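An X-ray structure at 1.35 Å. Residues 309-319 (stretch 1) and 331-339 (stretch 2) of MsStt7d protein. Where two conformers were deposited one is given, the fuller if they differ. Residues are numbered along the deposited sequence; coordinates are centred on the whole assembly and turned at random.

Stretch 1 309-319: GAGWDLCQRLM
Stretch 2 331-339: AALSHAFFD

A helix packing against a turn and a short 3-10 segment illustrates how a largely apolar contact can be organised around one leucine and one histidine. The helix of stretch 1, which begins earlier in the chain, has regular helical phi/psi from A310 to L318, after G309 at 74/28, with M319 leaving helical phi/psi at -124/28. In stretch 2, A331 and A332 continue a helix that begins earlier in the chain, and a type I turn runs from A332 to H335; H335 then extends (-59/146) before the 3-10 turn 336-338. The register sets A310 CA 5.1 Å from F337 CA and L314 CA 6.8 Å from H335 CA, so the two chains run in opposite senses.

L314 (chi1 t, chi2 p) points toward stretch 2 and serves several neighbours. Its CB lies over the face of the H335 imidazole (chi1 t, chi2 97°), 3.8 Å from the ring centroid, while CD1 meets A332 CB at 3.9 Å and CD2 reaches F337 CD2 at 3.8 Å and F338 CE2 at 3.7 Å. L318 CD2 adds 3.8 Å to A332 CB.

Small residues permit close approach: G311 CA sits 3.4 Å from F337 CD1 (F337 chi1 t, chi2 76°), where a CB would be tight against the ring. The single cross-stretch hydrogen bond, H335 NE2 to A310 O (3.2 Å), is weak at 126°, and that carbonyl also accepts L314 N at 2.9 Å. Together 416 Å² is buried.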

# COMPACT_ATOMS: atom_id res chain seq x y z
N GLY B 309 12.59 -34.80 -17.25
CA GLY B 309 11.55 -33.84 -16.90
C GLY B 309 11.39 -33.64 -15.39
O GLY B 309 10.29 -33.31 -14.93
N ALA B 310 12.45 -33.85 -14.61
CA ALA B 310 12.32 -33.75 -13.17
C ALA B 310 11.79 -32.38 -12.74
O ALA B 310 10.97 -32.28 -11.82
CB ALA B 310 13.69 -34.03 -12.52
N GLY B 311 12.28 -31.32 -13.37
CA GLY B 311 11.85 -29.97 -12.97
C GLY B 311 10.38 -29.75 -13.28
O GLY B 311 9.65 -29.14 -12.48
N TRP B 312 9.91 -30.18 -14.45
CA TRP B 312 8.47 -30.14 -14.70
C TRP B 312 7.71 -30.86 -13.60
O TRP B 312 6.62 -30.41 -13.19
CB TRP B 312 8.10 -30.78 -16.03
CG TRP B 312 8.47 -29.96 -17.22
CD1 TRP B 312 9.36 -30.28 -18.23
CD2 TRP B 312 7.84 -28.70 -17.62
NE1 TRP B 312 9.31 -29.33 -19.22
CE2 TRP B 312 8.46 -28.32 -18.89
CE3 TRP B 312 6.89 -27.86 -17.04
CZ2 TRP B 312 8.11 -27.15 -19.56
CZ3 TRP B 312 6.54 -26.70 -17.74
CH2 TRP B 312 7.13 -26.35 -18.97
N ASP B 313 8.17 -32.05 -13.20
CA ASP B 313 7.44 -32.80 -12.22
C ASP B 313 7.40 -32.03 -10.90
O ASP B 313 6.37 -32.05 -10.23
CB ASP B 313 8.05 -34.20 -11.98
CG ASP B 313 7.12 -35.07 -11.16
OD1 ASP B 313 7.38 -35.28 -9.96
OD2 ASP B 313 6.05 -35.50 -11.68
N LEU B 314 8.51 -31.42 -10.49
CA LEU B 314 8.52 -30.70 -9.20
C LEU B 314 7.60 -29.48 -9.26
O LEU B 314 6.87 -29.18 -8.31
CB LEU B 314 9.95 -30.28 -8.83
CG LEU B 314 10.07 -29.45 -7.55
CD1 LEU B 314 9.40 -30.10 -6.34
CD2 LEU B 314 11.53 -29.09 -7.28
N CYS B 315 7.64 -28.77 -10.36
CA CYS B 315 6.66 -27.69 -10.59
C CYS B 315 5.24 -28.23 -10.46
O CYS B 315 4.42 -27.61 -9.80
CB CYS B 315 6.83 -27.01 -11.96
SG CYS B 315 8.25 -25.92 -12.07
N GLN B 316 4.92 -29.36 -11.09
CA GLN B 316 3.58 -29.93 -10.98
C GLN B 316 3.23 -30.20 -9.51
O GLN B 316 2.11 -29.91 -9.04
CB GLN B 316 3.45 -31.25 -11.77
CG GLN B 316 2.07 -31.91 -11.58
CD GLN B 316 0.98 -31.07 -12.20
OE1 GLN B 316 0.40 -30.17 -11.58
NE2 GLN B 316 0.71 -31.34 -13.47
N ARG B 317 4.19 -30.74 -8.75
CA ARG B 317 3.95 -31.02 -7.33
C ARG B 317 3.65 -29.76 -6.51
O ARG B 317 2.73 -29.75 -5.71
CB ARG B 317 5.19 -31.69 -6.68
CG ARG B 317 5.60 -33.05 -7.25
CD ARG B 317 4.49 -33.99 -6.95
NE ARG B 317 4.29 -34.13 -5.49
CZ ARG B 317 3.14 -33.89 -4.85
NH1 ARG B 317 2.04 -33.56 -5.52
NH2 ARG B 317 3.08 -34.01 -3.53
N LEU B 318 4.43 -28.72 -6.75
CA LEU B 318 4.25 -27.48 -6.02
C LEU B 318 3.02 -26.69 -6.47
O LEU B 318 2.59 -25.77 -5.77
CB LEU B 318 5.50 -26.59 -6.23
CG LEU B 318 6.78 -27.07 -5.48
CD1 LEU B 318 7.98 -26.29 -5.94
CD2 LEU B 318 6.60 -26.91 -3.95
N MET B 319 2.50 -27.00 -7.66
CA MET B 319 1.44 -26.20 -8.29
C MET B 319 0.20 -27.03 -8.62
O MET B 319 -0.57 -26.68 -9.54
CB MET B 319 2.01 -25.44 -9.48
CG MET B 319 3.22 -24.57 -9.08
SD MET B 319 3.86 -23.52 -10.37
CE MET B 319 2.61 -22.23 -10.32
N ALA B 331 8.22 -31.90 1.77
CA ALA B 331 8.17 -33.04 0.84
C ALA B 331 8.92 -32.74 -0.46
O ALA B 331 9.72 -33.58 -0.94
CB ALA B 331 6.73 -33.46 0.59
N ALA B 332 8.73 -31.53 -0.97
CA ALA B 332 9.32 -31.08 -2.21
C ALA B 332 10.86 -31.14 -2.12
O ALA B 332 11.51 -31.39 -3.14
CB ALA B 332 8.81 -29.67 -2.54
N LEU B 333 11.45 -30.96 -0.94
CA LEU B 333 12.90 -31.04 -0.83
C LEU B 333 13.52 -32.37 -1.21
O LEU B 333 14.70 -32.41 -1.57
CB LEU B 333 13.31 -30.81 0.62
CG LEU B 333 13.70 -29.41 1.01
CD1 LEU B 333 14.18 -29.51 2.43
CD2 LEU B 333 14.76 -28.80 0.12
N SER B 334 12.74 -33.46 -1.12
CA SER B 334 13.25 -34.82 -1.39
C SER B 334 13.15 -35.18 -2.87
O SER B 334 13.43 -36.30 -3.29
CB SER B 334 12.53 -35.86 -0.52
OG SER B 334 11.15 -35.87 -0.82
N HIS B 335 12.59 -34.27 -3.65
CA HIS B 335 12.33 -34.56 -5.05
C HIS B 335 13.57 -34.90 -5.83
O HIS B 335 14.66 -34.37 -5.58
CB HIS B 335 11.58 -33.38 -5.68
CG HIS B 335 11.02 -33.70 -7.03
ND1 HIS B 335 9.72 -34.07 -7.25
CD2 HIS B 335 11.67 -33.76 -8.24
CE1 HIS B 335 9.56 -34.29 -8.58
NE2 HIS B 335 10.76 -34.09 -9.17
N ALA B 336 13.42 -35.81 -6.81
CA ALA B 336 14.51 -36.14 -7.73
C ALA B 336 15.21 -34.94 -8.37
O ALA B 336 16.38 -35.02 -8.73
CB ALA B 336 13.98 -37.03 -8.87
N PHE B 337 14.50 -33.82 -8.54
CA PHE B 337 15.13 -32.64 -9.08
C PHE B 337 16.42 -32.22 -8.34
O PHE B 337 17.33 -31.65 -8.93
CB PHE B 337 14.09 -31.49 -9.07
CG PHE B 337 14.60 -30.22 -9.68
CD1 PHE B 337 14.72 -30.09 -11.06
CD2 PHE B 337 14.94 -29.14 -8.86
CE1 PHE B 337 15.24 -28.95 -11.64
CE2 PHE B 337 15.38 -27.95 -9.44
CZ PHE B 337 15.53 -27.84 -10.82
N PHE B 338 16.48 -32.53 -7.05
CA PHE B 338 17.61 -32.14 -6.20
C PHE B 338 18.68 -33.20 -6.10
O PHE B 338 19.69 -32.96 -5.42
CB PHE B 338 17.11 -31.74 -4.80
CG PHE B 338 16.19 -30.55 -4.84
CD1 PHE B 338 16.69 -29.30 -5.21
CD2 PHE B 338 14.83 -30.70 -4.54
CE1 PHE B 338 15.83 -28.21 -5.33
CE2 PHE B 338 13.97 -29.61 -4.61
CZ PHE B 338 14.48 -28.38 -5.00
N ASP B 339 18.51 -34.32 -6.81
CA ASP B 339 19.48 -35.44 -6.73
C ASP B 339 20.83 -35.03 -7.32
O ASP B 339 20.88 -34.34 -8.34
CB ASP B 339 19.00 -36.64 -7.54
CG ASP B 339 17.89 -37.43 -6.88
OD1 ASP B 339 17.47 -37.11 -5.73
OD2 ASP B 339 17.45 -38.40 -7.55